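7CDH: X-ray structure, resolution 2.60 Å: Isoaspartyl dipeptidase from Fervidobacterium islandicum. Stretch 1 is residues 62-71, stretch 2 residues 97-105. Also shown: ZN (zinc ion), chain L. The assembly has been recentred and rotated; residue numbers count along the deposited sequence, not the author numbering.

Stretch 1, residues 62-71: VHITGGGGEG
Stretch 2 (97-105) LGTDGITRS

Arg 104 makes the central contact. Its CA-to-CB bond points toward stretch 1, and the side chain extends with chi1 m (-49°), chi2 m (-73°), chi3 t (-159°) and chi4 177°. Arg 104 NH2 donates a hydrogen bond to Gly 67 O at 2.8 Å, with an N-H...O angle of 147°. That carbonyl lies at the guanidinium edge, near its plane, where the N-H bonds point. Gly 66 C lies over one guanidinium face, 3.4 Å from Arg 104 NH2.

The second direct hydrogen bond runs from Thr 99 OG1 to Glu 70 OE1, at 2.9 Å. Thr 99 has chi1 m (-46°), and its CA-to-CB bond points toward stretch 1. Glu 70 starts sideways, with chi1 -72° (m), chi2 99° and chi3 157°, and its end comes nearer. It is poorly ordered.

His 63 binds zinc through NE2 at 2.3 Å; the other three ligand atoms come from elsewhere in the structure. Its chi1 is m (-65°) and chi2 is -72°.

Water 2 lies 2.8 Å from Gly 68 O, within hydrogen-bonding reach, and accepts from Arg 104 NE at 2.9 Å. Water 3 donates to Gly 68 O at 3.0 Å and accepts from Asp 100 N at 3.2 Å.

Neither contact segment forms a helix. His 63 to Gly 66 is a type I turn, with phi/psi -59/-27 at Ile 64 and -92/-3 at Thr 65; Gly 66 N donates to His 63 O at 3.0 Å. Gly 66 follows at 102/155. An ideal CB there would lie 3.0 Å from Arg 104 NH2, a clash, and would jam against the preceding carbonyl. Gly 67 is at -141/-134 and Gly 68 at 69/-162.

Asp 100 (chi1 t, -177°) braces the other loop. Its OD1 accepts from Ile 102 N at 2.8 Å and Thr 103 N at 2.9 Å. Thr 103 OG1 donates to Asp 100 OD2 at a very short 2.4 Å.

The nearest CA pairs are His 63 CA to Leu 97 CA, 6.1 Å; Gly 67 CA to Gly 98 CA, 6.4 Å; Glu 70 CA to Thr 99 CA, 7.2 Å; Thr 65 CA to Arg 104 CA, 7.7 Å.

Packing completes the contact. His 63 CE1 is 3.7 Å from Leu 97 C, which lies at the ring edge. The stretches bury 407 Å² together.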

# COMPACT_ATOMS: atom_id res chain seq x y z
N VAL A 62 -30.68 -13.79 -4.29
CA VAL A 62 -30.88 -14.17 -2.86
C VAL A 62 -29.73 -13.65 -1.98
O VAL A 62 -28.56 -13.83 -2.32
CB VAL A 62 -31.02 -15.69 -2.71
CG1 VAL A 62 -31.27 -16.08 -1.27
CG2 VAL A 62 -32.13 -16.19 -3.60
N HIS A 63 -30.06 -12.99 -0.88
CA HIS A 63 -29.06 -12.57 0.13
C HIS A 63 -28.77 -13.77 1.00
O HIS A 63 -29.24 -13.75 2.09
CB HIS A 63 -29.55 -11.34 0.88
CG HIS A 63 -29.67 -10.18 -0.04
ND1 HIS A 63 -28.58 -9.53 -0.54
CD2 HIS A 63 -30.75 -9.58 -0.60
CE1 HIS A 63 -28.98 -8.54 -1.33
NE2 HIS A 63 -30.30 -8.55 -1.39
N ILE A 64 -28.04 -14.76 0.49
CA ILE A 64 -27.82 -16.05 1.18
C ILE A 64 -27.14 -15.86 2.56
O ILE A 64 -27.37 -16.73 3.46
CB ILE A 64 -27.04 -17.02 0.29
CG1 ILE A 64 -25.62 -16.56 -0.07
CG2 ILE A 64 -27.85 -17.32 -0.96
CD1 ILE A 64 -24.84 -17.61 -0.90
N THR A 65 -26.36 -14.80 2.78
CA THR A 65 -25.65 -14.60 4.08
C THR A 65 -26.49 -13.76 5.05
O THR A 65 -26.09 -13.62 6.20
CB THR A 65 -24.27 -13.98 3.93
OG1 THR A 65 -24.42 -12.63 3.50
CG2 THR A 65 -23.39 -14.77 3.01
N GLY A 66 -27.64 -13.28 4.62
CA GLY A 66 -28.42 -12.29 5.37
C GLY A 66 -28.22 -10.92 4.77
O GLY A 66 -27.22 -10.72 4.08
N GLY A 67 -29.18 -10.04 4.97
CA GLY A 67 -29.09 -8.64 4.54
C GLY A 67 -29.69 -7.71 5.57
O GLY A 67 -29.43 -7.87 6.78
N GLY A 68 -30.48 -6.77 5.12
CA GLY A 68 -31.02 -5.80 6.09
C GLY A 68 -29.92 -4.90 6.61
O GLY A 68 -28.84 -4.85 5.95
N GLY A 69 -30.17 -4.24 7.75
CA GLY A 69 -29.24 -3.30 8.39
C GLY A 69 -29.52 -1.85 8.02
O GLY A 69 -28.82 -0.97 8.56
N GLU A 70 -30.48 -1.60 7.13
CA GLU A 70 -30.92 -0.23 6.78
C GLU A 70 -31.52 0.49 8.00
O GLU A 70 -31.57 1.72 7.97
CB GLU A 70 -31.99 -0.23 5.68
CG GLU A 70 -31.46 -0.59 4.31
CD GLU A 70 -31.69 -2.03 3.89
OE1 GLU A 70 -31.68 -2.29 2.66
OE2 GLU A 70 -31.88 -2.89 4.79
N GLY A 71 -32.02 -0.24 9.01
CA GLY A 71 -32.60 0.38 10.21
C GLY A 71 -31.74 0.24 11.45
O GLY A 71 -32.31 0.32 12.56
N LEU A 97 -24.47 -9.50 -2.09
CA LEU A 97 -24.57 -8.53 -0.97
C LEU A 97 -25.46 -7.35 -1.38
O LEU A 97 -25.63 -7.09 -2.58
CB LEU A 97 -23.19 -7.99 -0.60
CG LEU A 97 -22.14 -9.05 -0.30
CD1 LEU A 97 -20.82 -8.39 0.05
CD2 LEU A 97 -22.62 -9.94 0.83
N GLY A 98 -25.93 -6.60 -0.39
CA GLY A 98 -26.87 -5.49 -0.59
C GLY A 98 -26.34 -4.20 -0.02
O GLY A 98 -25.20 -3.89 -0.22
N THR A 99 -27.18 -3.43 0.65
CA THR A 99 -26.81 -2.11 1.21
C THR A 99 -25.51 -2.21 1.99
O THR A 99 -24.66 -1.36 1.77
CB THR A 99 -27.93 -1.58 2.10
OG1 THR A 99 -29.11 -1.79 1.33
CG2 THR A 99 -27.72 -0.12 2.42
N ASP A 100 -25.36 -3.22 2.85
CA ASP A 100 -24.23 -3.33 3.78
C ASP A 100 -23.11 -4.16 3.13
O ASP A 100 -23.18 -5.43 3.18
CB ASP A 100 -24.68 -3.90 5.13
CG ASP A 100 -23.57 -3.97 6.17
OD1 ASP A 100 -22.45 -3.53 5.86
OD2 ASP A 100 -23.86 -4.40 7.29
N GLY A 101 -22.07 -3.47 2.64
CA GLY A 101 -20.79 -4.05 2.18
C GLY A 101 -19.68 -3.94 3.21
O GLY A 101 -18.56 -4.24 2.82
N ILE A 102 -19.98 -3.55 4.46
CA ILE A 102 -18.99 -3.32 5.57
C ILE A 102 -18.99 -4.55 6.48
O ILE A 102 -17.89 -5.09 6.73
CB ILE A 102 -19.30 -2.08 6.42
CG1 ILE A 102 -19.45 -0.81 5.58
CG2 ILE A 102 -18.25 -1.89 7.50
CD1 ILE A 102 -18.16 -0.38 4.94
N THR A 103 -20.17 -4.91 7.00
CA THR A 103 -20.33 -5.93 8.06
C THR A 103 -20.69 -7.25 7.41
O THR A 103 -20.65 -8.28 8.09
CB THR A 103 -21.36 -5.57 9.15
OG1 THR A 103 -22.68 -5.92 8.73
CG2 THR A 103 -21.39 -4.12 9.56
N ARG A 104 -21.05 -7.23 6.14
CA ARG A 104 -21.24 -8.46 5.34
C ARG A 104 -20.05 -8.56 4.39
O ARG A 104 -19.81 -7.62 3.67
CB ARG A 104 -22.56 -8.39 4.58
CG ARG A 104 -23.75 -8.00 5.43
CD ARG A 104 -24.16 -9.13 6.34
NE ARG A 104 -25.53 -8.94 6.75
CZ ARG A 104 -26.21 -9.78 7.51
NH1 ARG A 104 -25.61 -10.87 7.97
NH2 ARG A 104 -27.47 -9.51 7.80
N SER A 105 -19.28 -9.63 4.47
CA SER A 105 -18.04 -9.86 3.72
C SER A 105 -18.31 -10.74 2.49
O SER A 105 -19.18 -11.63 2.53
CB SER A 105 -17.00 -10.44 4.67
OG SER A 105 -16.86 -11.83 4.53
ZN ZN L . -31.47 -7.53 -3.14
O HOH W 1 -21.76 -11.86 4.20
O HOH W 2 -26.56 -6.22 6.87
O HOH W 3 -27.57 -5.47 3.33